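Local coordinates for protein NADP-dependent glyceraldehyde-3-phosphate dehydrogenase (Bacillus halodurans, PDB 3PRL) that probably oxidises glyceraldehyde 3-phosphate to 3-phosphoglycerate with NADP+, without taking up inorganic phosphate, as an aldehyde dehydrogenase, at residues Phe10-Leu15 against Ser194-Val199; Arg292-Lys297 against Ala442-Gly447; Tyr412-Ser417 against Phe451-Val456. All coordinates share one frame; numbering follows the deposited sequence.

Contact 1 stands apart, its centre about 29 Å from that of contact 2 and about 31 Å from that of contact 3. It packs an N-terminal strand on a helix of the coenzyme-binding domain, the side chain of Ile196 about 8 Å from that of NADP-binding Lys186. Contacts 2 and 3, with centres about 9 Å apart and segments alternating along the chain, both reach the sheet containing strand 415-419. They meet where Gln415 NE2 lies 2.9 Å from Glu445 O, probably a hydrogen bond. Both border the predicted active-site residue Glu259, whose side chain is about 3 Å from that of Arg446 and about 4 Å from that of Phe453. Both also touch the same neighbouring subunit.

Contact 1 of 3, residues Phe10-Leu15 against Ser194-Val199; sequences FNANIL and SGIKMV
Phe10 lays one face of its ring on the aliphatic chain of Lys197, at the place where the N-terminal strand 10-16 passes over helix 192-204. That strand belongs to a small mixed sheet of four strands. The helix is the connection of a beta-alpha-beta unit, between the parallel strands 182-186 and 212-214 of the NADP-binding, Rossmann-like domain.

The aromatic contact is a CH-pi interaction. Lys197 CE sits 3.8 Å from the centroid of the Phe10 ring, 26° off the normal and displaced toward the rim. The lysine chain bends at chi2 (-70°), which carries its methylenes over the ring, while NZ continues to a long, weak ion pair with Glu200. A lysine suits this partly exposed edge because its hydrophobic shaft can cover an aromatic face while its charged end stays at the helix surface. Ala12 CB, from the strand itself, lies on the opposite face of the phenyl group, so the ring is sandwiched; with CG anti to the backbone N (chi1 -179°), Phe10 extends toward the helix.

The aliphatic contacts are simpler. Ile196 points at the strand and sends CD1 to within 3.6 Å of Ala12 CB, a small methyl that lets the isoleucine approach closely. Farther along, Leu15 CD2 rests 3.9 Å from Val199 CG1, the two side chains meeting at a slant. Trp20 of strand 19-21 touches Ile196, Leu15 and Val199 alike, and Val214 of strand 212-214 also packs on the last two, closing this apolar core.

The remaining contact is between a polar atom and a methyl: the carbonyl oxygen Asn13 O, buried here and without a hydrogen-bond partner in the model, lies 3.4 Å from Ile196 CG2.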
# COMPACT_ATOMS: atom_id res chain seq x y z
N PHE D 10 13.26 -42.81 -18.91
CA PHE D 10 12.73 -41.51 -19.31
C PHE D 10 13.75 -40.72 -20.13
O PHE D 10 14.50 -39.90 -19.61
CB PHE D 10 12.22 -40.70 -18.10
CG PHE D 10 11.63 -39.35 -18.44
CD1 PHE D 10 10.81 -39.19 -19.56
CD2 PHE D 10 11.86 -38.25 -17.63
CE1 PHE D 10 10.26 -37.95 -19.88
CE2 PHE D 10 11.30 -37.01 -17.92
CZ PHE D 10 10.50 -36.85 -19.05
N ASN D 11 13.78 -41.03 -21.41
CA ASN D 11 14.57 -40.26 -22.35
C ASN D 11 13.75 -39.05 -22.78
O ASN D 11 12.92 -39.13 -23.69
CB ASN D 11 15.01 -41.16 -23.50
CG ASN D 11 15.98 -42.24 -23.04
OD1 ASN D 11 17.01 -41.93 -22.44
ND2 ASN D 11 15.64 -43.49 -23.30
N ALA D 12 14.00 -37.95 -22.08
CA ALA D 12 13.18 -36.74 -22.16
C ALA D 12 13.58 -35.82 -23.30
O ALA D 12 14.76 -35.72 -23.66
CB ALA D 12 13.25 -35.99 -20.84
N ASN D 13 12.58 -35.15 -23.86
CA ASN D 13 12.81 -34.10 -24.83
C ASN D 13 12.67 -32.70 -24.19
O ASN D 13 12.15 -32.56 -23.06
CB ASN D 13 11.88 -34.27 -26.04
CG ASN D 13 12.48 -35.19 -27.13
OD1 ASN D 13 13.46 -35.92 -26.91
ND2 ASN D 13 11.88 -35.15 -28.32
N ILE D 14 13.17 -31.69 -24.89
CA ILE D 14 13.08 -30.30 -24.44
C ILE D 14 12.02 -29.56 -25.22
O ILE D 14 11.70 -29.93 -26.35
CB ILE D 14 14.45 -29.53 -24.54
CG1 ILE D 14 14.97 -29.42 -25.98
CG2 ILE D 14 15.49 -30.16 -23.61
CD1 ILE D 14 14.68 -28.08 -26.66
N LEU D 15 11.47 -28.51 -24.60
CA LEU D 15 10.47 -27.66 -25.22
C LEU D 15 11.11 -26.42 -25.84
O LEU D 15 11.78 -25.64 -25.16
CB LEU D 15 9.44 -27.21 -24.18
CG LEU D 15 8.27 -26.33 -24.65
CD1 LEU D 15 7.33 -27.07 -25.59
CD2 LEU D 15 7.52 -25.83 -23.44
N SER D 194 12.83 -34.13 -13.56
CA SER D 194 11.71 -33.65 -12.75
C SER D 194 11.22 -32.29 -13.25
O SER D 194 10.02 -32.10 -13.42
CB SER D 194 12.07 -33.59 -11.26
OG SER D 194 12.36 -34.88 -10.74
N GLY D 195 12.14 -31.36 -13.50
CA GLY D 195 11.77 -30.09 -14.13
C GLY D 195 11.13 -30.23 -15.51
O GLY D 195 10.25 -29.44 -15.86
N ILE D 196 11.54 -31.21 -16.31
CA ILE D 196 10.91 -31.39 -17.62
C ILE D 196 9.46 -31.83 -17.42
O ILE D 196 8.54 -31.22 -17.99
CB ILE D 196 11.71 -32.31 -18.59
CG1 ILE D 196 13.07 -31.67 -18.98
CG2 ILE D 196 10.94 -32.55 -19.86
CD1 ILE D 196 14.08 -32.69 -19.59
N LYS D 197 9.25 -32.83 -16.57
CA LYS D 197 7.90 -33.28 -16.20
C LYS D 197 7.05 -32.15 -15.63
O LYS D 197 5.87 -32.07 -15.91
CB LYS D 197 7.93 -34.46 -15.20
CG LYS D 197 8.25 -35.81 -15.82
CD LYS D 197 7.13 -36.31 -16.71
CE LYS D 197 7.53 -37.54 -17.50
NZ LYS D 197 6.55 -37.78 -18.59
N MET D 198 7.66 -31.28 -14.83
CA MET D 198 6.94 -30.09 -14.36
C MET D 198 6.47 -29.23 -15.53
O MET D 198 5.30 -28.80 -15.56
CB MET D 198 7.78 -29.26 -13.40
CG MET D 198 7.11 -27.96 -12.98
SD MET D 198 8.28 -26.79 -12.31
CE MET D 198 9.24 -26.39 -13.78
N VAL D 199 7.37 -28.99 -16.49
CA VAL D 199 7.08 -28.13 -17.65
C VAL D 199 6.03 -28.74 -18.57
O VAL D 199 5.20 -28.03 -19.14
CB VAL D 199 8.35 -27.77 -18.45
CG1 VAL D 199 8.02 -27.32 -19.88
CG2 VAL D 199 9.10 -26.67 -17.73

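Contact 2 of 3, residues Arg292-Lys297 against Ala442-Gly447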
# COMPACT_ATOMS: atom_id res chain seq x y z
N ARG D 292 20.41 -28.21 1.98
CA ARG D 292 19.51 -27.08 1.95
C ARG D 292 20.32 -25.83 2.17
O ARG D 292 21.24 -25.80 3.01
CB ARG D 292 18.44 -27.23 3.03
CG ARG D 292 17.44 -28.34 2.74
CD ARG D 292 16.54 -28.66 3.93
NE ARG D 292 15.47 -27.69 4.12
CZ ARG D 292 15.22 -27.07 5.28
NH1 ARG D 292 15.96 -27.35 6.36
NH2 ARG D 292 14.24 -26.19 5.37
N CYS D 293 19.99 -24.79 1.41
CA CYS D 293 20.66 -23.52 1.61
C CYS D 293 20.19 -22.94 2.92
O CYS D 293 20.99 -22.49 3.71
CB CYS D 293 20.43 -22.58 0.43
SG CYS D 293 21.24 -23.19 -1.04
N THR D 294 18.87 -23.00 3.14
CA THR D 294 18.26 -22.60 4.39
C THR D 294 18.14 -23.83 5.31
O THR D 294 17.36 -24.75 5.05
CB THR D 294 16.90 -21.96 4.15
OG1 THR D 294 16.93 -21.19 2.94
CG2 THR D 294 16.53 -21.06 5.31
N ALA D 295 18.93 -23.81 6.38
CA ALA D 295 19.04 -24.91 7.34
C ALA D 295 20.03 -24.49 8.40
O ALA D 295 21.03 -23.84 8.09
CB ALA D 295 19.55 -26.17 6.66
N ILE D 296 19.77 -24.89 9.64
CA ILE D 296 20.70 -24.69 10.73
C ILE D 296 21.95 -25.57 10.51
O ILE D 296 21.85 -26.78 10.33
CB ILE D 296 20.03 -25.03 12.08
CG1 ILE D 296 18.91 -24.03 12.41
CG2 ILE D 296 21.07 -25.19 13.19
CD1 ILE D 296 19.36 -22.64 12.79
N LYS D 297 23.11 -24.94 10.52
CA LYS D 297 24.35 -25.66 10.25
C LYS D 297 25.41 -25.35 11.29
O LYS D 297 26.54 -25.76 11.13
CB LYS D 297 24.88 -25.31 8.86
CG LYS D 297 24.07 -25.86 7.71
CD LYS D 297 24.44 -25.12 6.47
CE LYS D 297 23.63 -25.57 5.29
NZ LYS D 297 23.34 -24.38 4.42
N ALA D 442 12.27 -20.98 16.74
CA ALA D 442 11.89 -21.91 15.68
C ALA D 442 13.06 -22.00 14.72
O ALA D 442 13.97 -21.16 14.77
CB ALA D 442 10.66 -21.42 14.94
N LYS D 443 13.03 -23.02 13.87
CA LYS D 443 14.13 -23.30 12.96
C LYS D 443 14.15 -22.27 11.83
O LYS D 443 13.22 -21.47 11.70
CB LYS D 443 14.03 -24.73 12.40
CG LYS D 443 12.79 -25.02 11.54
CD LYS D 443 12.56 -26.53 11.41
CE LYS D 443 11.50 -26.88 10.37
NZ LYS D 443 11.06 -28.33 10.46
N THR D 444 15.22 -22.29 11.03
CA THR D 444 15.24 -21.45 9.84
C THR D 444 14.53 -22.19 8.71
O THR D 444 14.61 -23.40 8.61
CB THR D 444 16.68 -21.01 9.39
OG1 THR D 444 17.50 -22.16 9.21
CG2 THR D 444 17.32 -20.14 10.45
N GLU D 445 13.84 -21.45 7.86
CA GLU D 445 13.18 -22.04 6.69
C GLU D 445 12.84 -20.93 5.72
O GLU D 445 12.70 -19.77 6.11
CB GLU D 445 11.90 -22.80 7.08
CG GLU D 445 10.72 -21.88 7.38
CD GLU D 445 9.56 -22.58 8.05
OE1 GLU D 445 9.17 -23.68 7.57
OE2 GLU D 445 9.06 -22.02 9.05
N ARG D 446 12.69 -21.31 4.47
CA ARG D 446 12.33 -20.39 3.42
C ARG D 446 10.88 -19.94 3.59
O ARG D 446 10.57 -18.75 3.51
CB ARG D 446 12.52 -21.07 2.07
CG ARG D 446 12.58 -20.09 0.92
CD ARG D 446 11.87 -20.66 -0.28
NE ARG D 446 11.61 -19.64 -1.30
CZ ARG D 446 12.45 -19.30 -2.26
NH1 ARG D 446 12.10 -18.37 -3.15
NH2 ARG D 446 13.66 -19.85 -2.33
N GLY D 447 9.99 -20.90 3.84
CA GLY D 447 8.56 -20.61 3.94
C GLY D 447 8.18 -19.81 5.17
O GLY D 447 9.04 -19.25 5.85
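Thr294 and Ala295 run alongside Glu445 and Thr444 in roughly opposite chain directions, the CA atoms of Thr294 and Glu445 5.6 Å apart, yet no backbone hydrogen bond joins the two segments. Side chains and a shared acid fill that role. A methyl presses on the opposing backbone, with Thr294 CG2 3.7 Å from Glu445 C. Thr444 answers with both branches: CG2 meets Ile296 CD1 at 4.0 Å, while OG1, placed between its own backbone N and carbonyl carbon (chi1 55°), reaches 3.5 Å from Ala295 C. That hydroxyl is hydrogen-bonded to Asp264 OD2, which also accepts Ala295 N, so one carboxylate oxygen ties the segments together. Threonine suits the place by offering a methyl to the core and a hydroxyl to the acid.

Arg292 spreads its guanidinium over the carbonyl oxygen of Thr294, two residues on, with O 3.1 Å above the plane near the centre; NE is bonded to Tyr164 OH. The extended side chain of Lys297 reaches the turn, where NZ donates to Arg292 O at 2.9 Å and Cys293 O at 3.1 Å; NZ also forms a salt bridge with Glu386. Cys293 fits the family's cysteine signature, consistent with the nucleophile of aldehyde dehydrogenases. With Arg446 salt-bridged to the predicted active-site Glu259, the arrangement probably forms part of the wall of an aldehyde dehydrogenase catalytic pocket.

Contact 3 of 3, residues Tyr412-Ser417 against Phe451-Val456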
# COMPACT_ATOMS: atom_id res chain seq x y z
N TYR D 412 28.64 -15.86 5.03
CA TYR D 412 27.24 -16.09 4.74
C TYR D 412 26.34 -15.18 5.54
O TYR D 412 26.78 -14.51 6.50
CB TYR D 412 26.87 -17.57 4.95
CG TYR D 412 27.62 -18.46 4.00
CD1 TYR D 412 27.36 -18.42 2.63
CD2 TYR D 412 28.63 -19.31 4.46
CE1 TYR D 412 28.07 -19.21 1.75
CE2 TYR D 412 29.34 -20.13 3.58
CZ TYR D 412 29.05 -20.07 2.23
OH TYR D 412 29.73 -20.85 1.35
N GLY D 413 25.07 -15.17 5.16
CA GLY D 413 24.11 -14.24 5.74
C GLY D 413 22.69 -14.50 5.29
O GLY D 413 21.97 -13.58 4.92
N LEU D 414 22.28 -15.77 5.32
CA LEU D 414 20.96 -16.15 4.84
C LEU D 414 19.90 -15.96 5.95
O LEU D 414 19.09 -15.01 5.92
CB LEU D 414 21.02 -17.58 4.27
CG LEU D 414 19.88 -18.21 3.45
CD1 LEU D 414 19.13 -17.20 2.57
CD2 LEU D 414 20.43 -19.33 2.58
N GLN D 415 19.93 -16.85 6.95
CA GLN D 415 18.95 -16.85 8.02
C GLN D 415 19.60 -17.22 9.36
O GLN D 415 20.77 -17.54 9.40
CB GLN D 415 17.79 -17.80 7.67
CG GLN D 415 16.83 -17.25 6.61
CD GLN D 415 15.44 -17.90 6.67
OE1 GLN D 415 15.17 -18.69 7.56
NE2 GLN D 415 14.55 -17.53 5.73
N ALA D 416 18.84 -17.15 10.45
CA ALA D 416 19.33 -17.53 11.79
C ALA D 416 18.20 -17.80 12.77
O ALA D 416 17.08 -17.31 12.59
CB ALA D 416 20.25 -16.43 12.36
N SER D 417 18.51 -18.56 13.82
CA SER D 417 17.59 -18.81 14.93
C SER D 417 18.14 -18.29 16.27
O SER D 417 19.33 -18.46 16.54
CB SER D 417 17.32 -20.31 15.06
OG SER D 417 16.87 -20.89 13.85
N PHE D 451 6.07 -14.92 2.86
CA PHE D 451 7.15 -14.24 3.57
C PHE D 451 8.25 -13.87 2.58
O PHE D 451 8.62 -14.69 1.74
CB PHE D 451 7.72 -15.16 4.67
CG PHE D 451 6.85 -15.28 5.90
CD1 PHE D 451 5.52 -14.84 5.90
CD2 PHE D 451 7.36 -15.85 7.06
CE1 PHE D 451 4.72 -14.97 7.05
CE2 PHE D 451 6.57 -15.99 8.20
CZ PHE D 451 5.25 -15.55 8.20
N PRO D 452 8.80 -12.63 2.69
CA PRO D 452 9.96 -12.26 1.89
C PRO D 452 11.12 -13.21 2.20
O PRO D 452 11.33 -13.57 3.36
CB PRO D 452 10.32 -10.86 2.41
CG PRO D 452 9.14 -10.40 3.18
CD PRO D 452 8.48 -11.61 3.70
N PHE D 453 11.85 -13.61 1.17
CA PHE D 453 13.02 -14.45 1.35
C PHE D 453 14.24 -13.83 0.67
O PHE D 453 14.19 -13.53 -0.52
CB PHE D 453 12.73 -15.85 0.80
CG PHE D 453 13.91 -16.77 0.80
CD1 PHE D 453 14.37 -17.34 1.99
CD2 PHE D 453 14.53 -17.12 -0.39
CE1 PHE D 453 15.45 -18.21 1.99
CE2 PHE D 453 15.61 -17.98 -0.40
CZ PHE D 453 16.07 -18.54 0.80
N LEU D 454 15.31 -13.63 1.45
CA LEU D 454 16.58 -13.09 0.93
C LEU D 454 17.81 -13.54 1.73
O LEU D 454 17.74 -13.79 2.94
CB LEU D 454 16.50 -11.54 0.85
CG LEU D 454 16.54 -10.68 2.13
CD1 LEU D 454 16.72 -9.17 1.84
CD2 LEU D 454 15.33 -10.94 3.03
N GLY D 455 18.94 -13.69 1.04
CA GLY D 455 20.23 -13.84 1.68
C GLY D 455 21.05 -12.59 1.43
O GLY D 455 21.01 -12.03 0.33
N VAL D 456 21.77 -12.14 2.46
CA VAL D 456 22.70 -11.01 2.32
C VAL D 456 24.15 -11.54 2.30
O VAL D 456 24.36 -12.75 2.33
CB VAL D 456 22.48 -9.94 3.41
CG1 VAL D 456 21.02 -9.49 3.43
CG2 VAL D 456 22.88 -10.46 4.79
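Leu414, with the most surface buried, sends CD1 against Gly455 and Phe453. Leu414 CD1 lies 3.6 Å from Gly455 CA and 3.8 Å from Phe453 CZ. Its CG stands anti to the backbone N (chi1 -169°), which swings the branch back toward the opposing loop although CB points away from it. Gly455, having no side chain, gives the methyl a bare backbone to rest on.

Gly413 comes next and makes the polar link. Its carbonyl oxygen O accepts Val456 N at 2.9 Å with an N-H...O angle of 164°. The bond is nearly straight at the hydrogen, yet the donor sits well above the carbonyl plane. The same oxygen has Val456 CG2 only 3.3 Å away, and the lack of a side chain on Gly413 leaves room for the valine beside it. The segments run in roughly opposite directions and touch at the entry to strand 415-419, in the sheet of the catalytic domain of the aldehyde dehydrogenase fold, against the loop that leads from strand 437-440 to strand 460-461.

Phe453 is the third. Besides receiving the leucine methyl obliquely, it takes Gln415 NE2 at its ring edge, in the ring plane, with NE2 3.7 Å from Phe453 CD1; amide and ring planes are 64° apart. NE2 donates its hydrogen bond to Glu445 O, so an aromatic edge can flank it without having to satisfy it. Phe453 also packs on Arg446, and Leu454 and Val456 touch Arg475 of the second subunit.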